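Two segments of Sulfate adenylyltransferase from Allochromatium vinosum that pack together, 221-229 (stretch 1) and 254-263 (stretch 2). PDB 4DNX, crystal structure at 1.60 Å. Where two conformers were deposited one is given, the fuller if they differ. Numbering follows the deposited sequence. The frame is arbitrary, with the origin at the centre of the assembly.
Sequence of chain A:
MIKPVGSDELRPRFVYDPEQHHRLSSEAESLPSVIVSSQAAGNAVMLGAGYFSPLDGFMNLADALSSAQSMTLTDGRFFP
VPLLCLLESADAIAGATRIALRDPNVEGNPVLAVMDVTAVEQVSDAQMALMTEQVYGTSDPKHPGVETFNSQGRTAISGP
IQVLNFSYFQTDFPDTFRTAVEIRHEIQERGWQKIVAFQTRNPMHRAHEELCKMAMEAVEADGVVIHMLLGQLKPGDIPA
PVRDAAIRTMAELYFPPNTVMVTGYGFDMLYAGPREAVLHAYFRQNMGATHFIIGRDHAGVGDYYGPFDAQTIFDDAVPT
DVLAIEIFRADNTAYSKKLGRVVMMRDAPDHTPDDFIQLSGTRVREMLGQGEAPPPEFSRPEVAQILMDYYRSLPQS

Stretch 1, residues 221-229: ADGVVIHML
Stretch 2 (254-263) YFPPNTVMVT

Neighbouring parallel strands pair through a staggered backbone ladder; alternation sends side chains to one face or the other, and their rotamers place the atoms that meet there. Residues 221-229 and 254-263 of this sulfate adenylyltransferase illustrate both points. The strands run 13° from parallel, 4.8 Å apart at closest approach, with V224, V225, I226 and H227 in register with V260, M261, V262 and T263. Extended phi/psi values, such as -123/135 at V224 and -98/121 at V262, with T263 straighter at -149/175, make alternate residues of the first strand offer both N and O to the second. V224 N donates to T259 O (2.9 Å), M261 N to V224 O (2.9 Å), I226 N to M261 O (2.8 Å), T263 N to I226 O (2.9 Å) and M228 N to T263 O (2.8 Å). Just before the ladder, one water donates to D222 O (2.7 Å) and N258 O (2.8 Å), bridging two carbonyls that cannot bond each other.

V224, I226, V260 and V262 share one apolar face, where buried hydrocarbon groups meet by van der Waals packing. V224, p (57°), places CG1 4.0 Å from V260 CG2 and 4.2 Å from CE2 of F255, whose ring is set by chi1 m and chi2 76°. I226, m then t, extends CD1 to 3.8 Å from CG1 of V260, which is t. M228, m, t, m, starts sideways but brings CE to 3.7 Å from CG1 of V262, also t.

V225, H227, M261 and T263 occupy the other face. V225 is t, with CG2 4.1 Å from SD of M261, whose chain is m, t, p. T263 is p (68°), a rotamer that lets OG1 donate to I226 O at 3.1 Å, alongside its own amide. The same OG1 lies at the edge of the H227 ring, 3.2 Å from CD2; H227 is t, with chi2 -146°. In the approach loop T259, also p (61°), donates from OG1 to P256 O at 2.7 Å, tying T259 back to P256.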

ATOM      1  N   ALA A 221     -11.168  13.559 -19.058  1.00 18.77           N
ATOM      2  CA  ALA A 221     -10.446  12.569 -18.248  1.00 17.29           C
ATOM      3  C   ALA A 221     -11.261  11.307 -17.969  1.00 17.41           C
ATOM      4  O   ALA A 221     -12.510  11.313 -17.856  1.00 18.07           O
ATOM      5  CB  ALA A 221     -10.001  13.167 -16.938  1.00 16.61           C
ATOM      6  N   ASP A 222     -10.538  10.207 -17.823  1.00 16.05           N
ATOM      7  CA  ASP A 222     -11.127   8.934 -17.469  1.00 15.99           C
ATOM      8  C   ASP A 222     -11.193   8.732 -15.958  1.00 15.19           C
ATOM      9  O   ASP A 222     -11.957   7.884 -15.461  1.00 16.37           O
ATOM     10  CB  ASP A 222     -10.224   7.849 -18.066  1.00 17.63           C
ATOM     11  CG  ASP A 222     -10.213   7.872 -19.577  1.00 20.16           C
ATOM     12  OD1 ASP A 222     -11.306   7.804 -20.178  1.00 22.20           O
ATOM     13  OD2 ASP A 222      -9.108   8.014 -20.148  1.00 21.12           O
ATOM     14  N   GLY A 223     -10.393   9.493 -15.218  1.00 13.29           N
ATOM     15  CA  GLY A 223     -10.370   9.305 -13.786  1.00 12.38           C
ATOM     16  C   GLY A 223      -9.672  10.449 -13.088  1.00 11.27           C
ATOM     17  O   GLY A 223      -9.024  11.267 -13.749  1.00 11.52           O
ATOM     18  N   VAL A 224      -9.855  10.503 -11.767  1.00 10.61           N
ATOM     19  CA  VAL A 224      -9.141  11.446 -10.873  1.00 11.20           C
ATOM     20  C   VAL A 224      -8.399  10.669  -9.779  1.00 10.71           C
ATOM     21  O   VAL A 224      -8.922   9.693  -9.217  1.00 10.53           O
ATOM     22  CB  VAL A 224     -10.102  12.461 -10.228  1.00 11.67           C
ATOM     23  CG1 VAL A 224     -11.233  11.757  -9.428  1.00 13.14           C
ATOM     24  CG2 VAL A 224      -9.344  13.438  -9.302  1.00 12.21           C
ATOM     25  N   VAL A 225      -7.144  11.069  -9.540  1.00 10.62           N
ATOM     26  CA  VAL A 225      -6.381  10.565  -8.415  1.00 10.76           C
ATOM     27  C   VAL A 225      -6.513  11.655  -7.343  1.00 10.93           C
ATOM     28  O   VAL A 225      -6.088  12.815  -7.601  1.00 12.17           O
ATOM     29  CB  VAL A 225      -4.892  10.366  -8.783  1.00 11.26           C
ATOM     30  CG1 VAL A 225      -4.139   9.869  -7.507  1.00 10.98           C
ATOM     31  CG2 VAL A 225      -4.742   9.305  -9.905  1.00 12.00           C
ATOM     32  N   ILE A 226      -7.071  11.284  -6.181  1.00 11.38           N
ATOM     33  CA  ILE A 226      -7.191  12.217  -5.018  1.00 11.23           C
ATOM     34  C   ILE A 226      -5.924  11.870  -4.251  1.00 11.94           C
ATOM     35  O   ILE A 226      -5.765  10.735  -3.783  1.00 13.60           O
ATOM     36  CB  ILE A 226      -8.444  11.921  -4.208  1.00 12.77           C
ATOM     37  CG1 ILE A 226      -9.711  12.216  -5.067  1.00 13.97           C
ATOM     38  CG2 ILE A 226      -8.426  12.817  -2.954  1.00 11.97           C
ATOM     39  CD1 ILE A 226     -11.072  11.921  -4.418  1.00 16.82           C
ATOM     40  N   HIS A 227      -5.000  12.811  -4.200  1.00 11.31           N
ATOM     41  CA  HIS A 227      -3.629  12.538  -3.712  1.00 12.07           C
ATOM     42  C   HIS A 227      -3.541  13.275  -2.374  1.00 13.04           C
ATOM     43  O   HIS A 227      -3.333  14.489  -2.340  1.00 14.39           O
ATOM     44  CB  HIS A 227      -2.647  13.062  -4.763  1.00 11.10           C
ATOM     45  CG  HIS A 227      -1.291  12.400  -4.716  1.00 11.59           C
ATOM     46  ND1 HIS A 227      -0.131  13.083  -5.016  1.00 12.56           N
ATOM     47  CD2 HIS A 227      -0.915  11.151  -4.374  1.00 13.45           C
ATOM     48  CE1 HIS A 227       0.910  12.268  -4.906  1.00 12.43           C
ATOM     49  NE2 HIS A 227       0.466  11.085  -4.504  1.00 12.63           N
ATOM     50  N   MET A 228      -3.716  12.533  -1.290  1.00 12.60           N
ATOM     51  CA  MET A 228      -3.854  13.158   0.041  1.00 14.26           C
ATOM     52  C   MET A 228      -2.488  13.391   0.672  1.00 15.77           C
ATOM     53  O   MET A 228      -1.579  12.533   0.571  1.00 14.04           O
ATOM     54  CB  MET A 228      -4.710  12.282   0.969  1.00 17.79           C
ATOM     55  CG  MET A 228      -6.282  12.176   0.554  1.00 17.75           C
ATOM     56  SD  MET A 228      -7.175  11.079   1.660  1.00 24.19           S
ATOM     57  CE  MET A 228      -6.288   9.509   1.480  1.00 24.86           C
ATOM     58  N   LEU A 229      -2.319  14.559   1.282  1.00 14.92           N
ATOM     59  CA  LEU A 229      -1.040  14.852   1.911  1.00 15.75           C
ATOM     60  C   LEU A 229      -1.119  14.211   3.298  1.00 16.96           C
ATOM     61  O   LEU A 229      -1.922  14.629   4.140  1.00 18.94           O
ATOM     62  CB  LEU A 229      -0.798  16.372   1.968  1.00 20.01           C
ATOM     63  CG  LEU A 229       0.430  16.790   2.804  1.00 21.35           C
ATOM     64  CD1 LEU A 229       1.702  15.957   2.464  1.00 23.43           C
ATOM     65  CD2 LEU A 229       0.634  18.262   2.539  1.00 26.43           C
ATOM     66  N   TYR A 254     -21.094   9.049  -5.302  1.00 19.59           N
ATOM     67  CA  TYR A 254     -21.352  10.218  -6.151  1.00 19.31           C
ATOM     68  C   TYR A 254     -20.492  10.273  -7.431  1.00 18.36           C
ATOM     69  O   TYR A 254     -20.664  11.169  -8.275  1.00 19.66           O
ATOM     70  CB  TYR A 254     -21.268  11.507  -5.323  1.00 18.91           C
ATOM     71  CG  TYR A 254     -22.370  11.596  -4.263  1.00 19.45           C
ATOM     72  CD1 TYR A 254     -23.656  12.040  -4.611  1.00 23.04           C
ATOM     73  CD2 TYR A 254     -22.156  11.166  -2.967  1.00 19.85           C
ATOM     74  CE1 TYR A 254     -24.673  12.123  -3.660  1.00 23.02           C
ATOM     75  CE2 TYR A 254     -23.152  11.219  -2.006  1.00 20.17           C
ATOM     76  CZ  TYR A 254     -24.412  11.696  -2.358  1.00 21.90           C
ATOM     77  OH  TYR A 254     -25.419  11.770  -1.424  1.00 22.27           O
ATOM     78  N   PHE A 255     -19.553   9.340  -7.575  1.00 16.27           N
ATOM     79  CA  PHE A 255     -18.813   9.258  -8.835  1.00 15.89           C
ATOM     80  C   PHE A 255     -19.194   7.992  -9.602  1.00 15.72           C
ATOM     81  O   PHE A 255     -19.596   7.016  -8.982  1.00 16.05           O
ATOM     82  CB  PHE A 255     -17.314   9.230  -8.553  1.00 15.17           C
ATOM     83  CG  PHE A 255     -16.721  10.596  -8.252  1.00 15.34           C
ATOM     84  CD1 PHE A 255     -16.919  11.213  -6.987  1.00 15.43           C
ATOM     85  CD2 PHE A 255     -15.922  11.248  -9.207  1.00 14.29           C
ATOM     86  CE1 PHE A 255     -16.335  12.480  -6.715  1.00 16.30           C
ATOM     87  CE2 PHE A 255     -15.315  12.515  -8.933  1.00 16.23           C
ATOM     88  CZ  PHE A 255     -15.531  13.125  -7.678  1.00 15.30           C
ATOM     89  N   PRO A 256     -19.046   7.986 -10.927  1.00 15.56           N
ATOM     90  CA  PRO A 256     -19.310   6.748 -11.680  1.00 17.08           C
ATOM     91  C   PRO A 256     -18.290   5.638 -11.366  1.00 15.96           C
ATOM     92  O   PRO A 256     -17.231   5.910 -10.812  1.00 15.47           O
ATOM     93  CB  PRO A 256     -19.192   7.180 -13.141  1.00 17.63           C
ATOM     94  CG  PRO A 256     -19.141   8.665 -13.148  1.00 17.91           C
ATOM     95  CD  PRO A 256     -18.644   9.096 -11.808  1.00 16.93           C
ATOM     96  N   PRO A 257     -18.592   4.402 -11.740  1.00 16.29           N
ATOM     97  CA  PRO A 257     -17.631   3.293 -11.544  1.00 16.64           C
ATOM     98  C   PRO A 257     -16.282   3.509 -12.233  1.00 15.93           C
ATOM     99  O   PRO A 257     -16.207   4.019 -13.351  1.00 16.31           O
ATOM    100  CB  PRO A 257     -18.328   2.096 -12.208  1.00 17.78           C
ATOM    101  CG  PRO A 257     -19.751   2.462 -12.217  1.00 18.71           C
ATOM    102  CD  PRO A 257     -19.820   3.935 -12.409  1.00 17.93           C
ATOM    103  N   ASN A 258     -15.234   3.094 -11.539  1.00 15.20           N
ATOM    104  CA  ASN A 258     -13.862   3.185 -12.046  1.00 14.60           C
ATOM    105  C   ASN A 258     -13.462   4.604 -12.492  1.00 13.54           C
ATOM    106  O   ASN A 258     -12.931   4.800 -13.606  1.00 13.67           O
ATOM    107  CB  ASN A 258     -13.642   2.169 -13.188  1.00 14.92           C
ATOM    108  CG  ASN A 258     -12.145   2.054 -13.542  1.00 15.73           C
ATOM    109  OD1 ASN A 258     -11.299   2.191 -12.641  1.00 15.78           O
ATOM    110  ND2 ASN A 258     -11.820   1.850 -14.824  1.00 15.13           N
ATOM    111  N   THR A 259     -13.753   5.612 -11.648  1.00 12.95           N
ATOM    112  CA  THR A 259     -13.337   6.989 -11.953  1.00 13.27           C
ATOM    113  C   THR A 259     -12.510   7.629 -10.860  1.00 12.92           C
ATOM    114  O   THR A 259     -11.985   8.701 -11.085  1.00 12.71           O
ATOM    115  CB  THR A 259     -14.556   7.908 -12.279  1.00 14.14           C
ATOM    116  OG1 THR A 259     -15.421   7.948 -11.137  1.00 15.42           O
ATOM    117  CG2 THR A 259     -15.295   7.383 -13.458  1.00 14.95           C
ATOM    118  N   VAL A 260     -12.373   6.985  -9.696  1.00 12.32           N
ATOM    119  CA  VAL A 260     -11.629   7.628  -8.583  1.00 12.95           C
ATOM    120  C   VAL A 260     -10.573   6.681  -8.010  1.00 13.39           C
ATOM    121  O   VAL A 260     -10.865   5.490  -7.859  1.00 16.24           O
ATOM    122  CB  VAL A 260     -12.575   8.048  -7.437  1.00 12.71           C
ATOM    123  CG1 VAL A 260     -11.772   8.710  -6.271  1.00 13.29           C
ATOM    124  CG2 VAL A 260     -13.666   8.977  -7.955  1.00 14.08           C
ATOM    125  N   MET A 261      -9.358   7.209  -7.743  1.00 12.72           N
ATOM    126  CA  MET A 261      -8.343   6.522  -6.976  0.70 13.62           C
ATOM    127  C   MET A 261      -8.003   7.369  -5.761  1.00 13.04           C
ATOM    128  O   MET A 261      -7.578   8.492  -5.928  1.00 16.19           O
ATOM    129  CB  MET A 261      -7.074   6.386  -7.814  0.70 15.54           C
ATOM    130  CG  MET A 261      -7.025   5.195  -8.677  0.70 20.42           C
ATOM    131  SD  MET A 261      -5.542   5.281  -9.728  0.70 22.22           S
ATOM    132  CE  MET A 261      -4.262   5.366  -8.476  0.70 18.43           C
ATOM    133  N   VAL A 262      -8.199   6.821  -4.560  1.00 12.59           N
ATOM    134  CA  VAL A 262      -7.883   7.529  -3.294  1.00 13.69           C
ATOM    135  C   VAL A 262      -6.511   7.069  -2.783  1.00 13.91           C
ATOM    136  O   VAL A 262      -6.272   5.853  -2.554  1.00 15.72           O
ATOM    137  CB  VAL A 262      -8.974   7.312  -2.233  1.00 16.66           C
ATOM    138  CG1 VAL A 262      -8.641   8.051  -0.924  1.00 16.36           C
ATOM    139  CG2 VAL A 262     -10.345   7.840  -2.758  1.00 16.63           C
ATOM    140  N   THR A 263      -5.607   8.033  -2.640  1.00 12.09           N
ATOM    141  CA  THR A 263      -4.184   7.685  -2.419  1.00 12.64           C
ATOM    142  C   THR A 263      -3.588   8.766  -1.568  1.00 13.38           C
ATOM    143  O   THR A 263      -4.222   9.801  -1.303  1.00 13.88           O
ATOM    144  CB  THR A 263      -3.364   7.702  -3.734  1.00 13.30           C
ATOM    145  OG1 THR A 263      -3.254   9.044  -4.219  1.00 14.15           O
ATOM    146  CG2 THR A 263      -3.982   6.771  -4.813  1.00 15.94           C
TER
HETATM  147  O   HOH W   1     -13.164   5.593 -16.332  1.00 24.44           O